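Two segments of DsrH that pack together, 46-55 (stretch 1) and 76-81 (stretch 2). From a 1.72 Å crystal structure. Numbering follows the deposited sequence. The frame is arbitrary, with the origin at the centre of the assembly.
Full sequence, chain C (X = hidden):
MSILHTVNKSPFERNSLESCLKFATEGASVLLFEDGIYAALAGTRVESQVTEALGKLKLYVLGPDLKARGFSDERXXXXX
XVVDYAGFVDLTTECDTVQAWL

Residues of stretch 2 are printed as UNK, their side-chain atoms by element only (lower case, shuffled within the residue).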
# COMPACT_ATOMS: atom_id res chain seq x y z
N VAL C 46 -7.51 16.80 12.92
CA VAL C 46 -8.78 16.12 12.73
C VAL C 46 -9.57 15.93 14.02
O VAL C 46 -10.61 15.28 14.01
CB VAL C 46 -8.60 14.73 12.05
CG1 VAL C 46 -7.88 14.89 10.72
CG2 VAL C 46 -7.84 13.79 12.97
N GLU C 47 -9.08 16.49 15.12
CA GLU C 47 -9.76 16.35 16.40
C GLU C 47 -11.22 16.83 16.32
O GLU C 47 -12.12 16.19 16.86
CB GLU C 47 -9.04 17.14 17.50
CG GLU C 47 -9.66 16.96 18.88
CD GLU C 47 -9.10 17.91 19.92
OE1 GLU C 47 -7.87 17.94 20.10
OE2 GLU C 47 -9.89 18.62 20.57
N SER C 48 -11.44 17.95 15.64
CA SER C 48 -12.78 18.51 15.51
C SER C 48 -13.78 17.53 14.91
O SER C 48 -14.87 17.34 15.45
CB SER C 48 -12.74 19.78 14.65
OG SER C 48 -12.02 20.81 15.30
N GLN C 49 -13.42 16.93 13.79
CA GLN C 49 -14.31 15.99 13.12
C GLN C 49 -14.48 14.69 13.91
O GLN C 49 -15.54 14.06 13.86
CB GLN C 49 -13.81 15.70 11.71
CG GLN C 49 -12.34 15.34 11.60
CD GLN C 49 -11.84 15.36 10.17
OE1 GLN C 49 -12.29 14.58 9.33
NE2 GLN C 49 -10.90 16.26 9.88
N VAL C 50 -13.44 14.29 14.63
CA VAL C 50 -13.54 13.07 15.43
C VAL C 50 -14.45 13.33 16.63
O VAL C 50 -15.31 12.51 16.95
CB VAL C 50 -12.15 12.61 15.91
CG1 VAL C 50 -12.29 11.38 16.81
CG2 VAL C 50 -11.28 12.28 14.71
N THR C 51 -14.27 14.48 17.27
CA THR C 51 -15.09 14.84 18.43
C THR C 51 -16.56 14.90 18.02
O THR C 51 -17.43 14.44 18.76
CB THR C 51 -14.66 16.19 19.02
OG1 THR C 51 -13.29 16.10 19.46
CG2 THR C 51 -15.55 16.57 20.19
N GLU C 52 -16.83 15.47 16.85
CA GLU C 52 -18.19 15.56 16.36
C GLU C 52 -18.79 14.16 16.20
O GLU C 52 -19.96 13.94 16.50
CB GLU C 52 -18.23 16.30 15.02
CG GLU C 52 -18.75 17.72 15.10
CD GLU C 52 -20.23 17.79 15.44
OE1 GLU C 52 -20.61 17.32 16.53
OE2 GLU C 52 -21.00 18.31 14.61
N ALA C 53 -17.97 13.23 15.73
CA ALA C 53 -18.42 11.85 15.52
C ALA C 53 -18.85 11.19 16.83
O ALA C 53 -19.77 10.37 16.85
CB ALA C 53 -17.32 11.04 14.86
N LEU C 54 -18.17 11.54 17.92
CA LEU C 54 -18.50 10.98 19.23
C LEU C 54 -19.95 11.27 19.58
O LEU C 54 -20.53 10.62 20.45
CB LEU C 54 -17.57 11.57 20.29
CG LEU C 54 -16.14 11.04 20.30
CD1 LEU C 54 -15.28 11.86 21.25
CD2 LEU C 54 -16.14 9.57 20.70
N GLY C 55 -20.53 12.25 18.90
CA GLY C 55 -21.91 12.62 19.16
C GLY C 55 -22.92 11.58 18.73
O GLY C 55 -24.03 11.54 19.27
N UNK C 76 -5.36 10.39 24.37
CA UNK C 76 -6.53 10.20 23.52
C UNK C 76 -7.63 11.24 23.76
O UNK C 76 -7.75 11.79 24.86
c UNK C 76 -6.07 7.74 23.49
c UNK C 76 -8.33 8.57 22.85
c UNK C 76 -7.13 8.79 23.75
N UNK C 77 -8.40 11.52 22.72
CA UNK C 77 -9.52 12.46 22.82
C UNK C 77 -10.51 11.83 23.80
O UNK C 77 -10.92 10.68 23.62
c UNK C 77 -9.23 13.26 20.46
c UNK C 77 -10.21 12.64 21.46
c UNK C 77 -11.45 13.52 21.62
c UNK C 77 -9.74 13.24 19.02
N UNK C 78 -10.89 12.57 24.85
CA UNK C 78 -11.84 12.04 25.83
C UNK C 78 -13.12 11.53 25.16
O UNK C 78 -13.74 12.24 24.38
c UNK C 78 -10.77 13.94 26.73
c UNK C 78 -12.10 13.24 26.74
c UNK C 78 -10.41 13.90 25.26
N UNK C 79 -13.50 10.30 25.48
CA UNK C 79 -14.70 9.74 24.87
C UNK C 79 -14.39 8.51 24.05
O UNK C 79 -15.24 7.64 23.87
N UNK C 80 -13.16 8.44 23.54
CA UNK C 80 -12.74 7.29 22.75
C UNK C 80 -12.23 6.25 23.75
O UNK C 80 -11.30 6.51 24.50
c UNK C 80 -11.59 7.66 21.79
c UNK C 80 -11.02 9.17 19.82
c UNK C 80 -11.17 6.43 21.00
c UNK C 80 -12.06 8.76 20.84
N UNK C 81 -12.86 5.08 23.75
CA UNK C 81 -12.49 4.01 24.67
C UNK C 81 -11.28 3.24 24.16
O UNK C 81 -11.25 2.85 23.00
o UNK C 81 -14.81 3.67 25.34
c UNK C 81 -13.65 3.03 24.83

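Position 76 carries three side-chain carbons, one bonded to the CA and forking at once into two methyls. This beta-branched, wholly carbon fork is that of valine, and Val76, buried with chi1 in the t well, is too far from stretch 1 to take part in the contact.

Position 77 has four carbons, forked at the first, with one arm a single carbon and the other two carbons long. The long arm ends 3.7 Å from Glu47 CG and 3.9 Å from Val50 CG1, while the short arm lies 3.8 Å from Thr51 OG1 and 4.2 Å from Leu54 CD1. An unequal fork at the beta carbon identifies isoleucine. Ile77 points toward stretch 1 and, in the m,t rotamer, lays CD1 beside Glu47 and Val50 and CG2 beside Thr51 and Leu54.

At position 78 three carbons close a ring onto the backbone N, the mark of proline. The side chain of Pro78 stays clear, with Pro78 CB 6.5 Å from Leu54 CD1; its backbone makes the contact instead, Pro78 O lying 3.5 Å from Leu54 CD1.

Position 79 has no side-chain atoms, and its phi/psi of 118/-27° would jam a CB against the preceding carbonyl O. The residue is glycine. An ideal CB on Gly79 would also clash with Leu54 CD1, at 2.9 Å, so the bare CA leaves room for the leucine as well as permitting the turn.

Position 80 again shows four carbons forked at the first, with one arm two carbons long. That longer arm approaches Val50 CG1 to 3.9 Å at its end and Leu54 CD2 to 4.2 Å at its inner carbon. The unequal fork at the first carbon makes the residue isoleucine. The CA-to-CB bond of Ile80 runs sideways, but the end of the side chain comes nearer to stretch 1.

Position 81 bears one carbon followed by one oxygen, a serine. Ser81 OG lies 7.6 Å from Leu54 CD2, so the side chain makes no contact with stretch 1.

The contact is thus a largely apolar packing of Glu47, Val50, Thr51 and Leu54 against a type II beta turn from Ile77 to Ile80, closed by the bond from Ile80 N to Ile77 O (3.2 Å). No hydrogen bond crosses between the stretches. Thr51 OG1 instead donates to Glu47 O within the helix (2.9 Å), so its polar group is satisfied beside Ile77. Leu54 reaches over the turn, touching Ile77, Ile80 and the carbonyls of Pro78 and Gly79, while Val50 meets both isoleucines. Together the two stretches bury 275 Å².

Stretch 2 76-81: VIPGIS
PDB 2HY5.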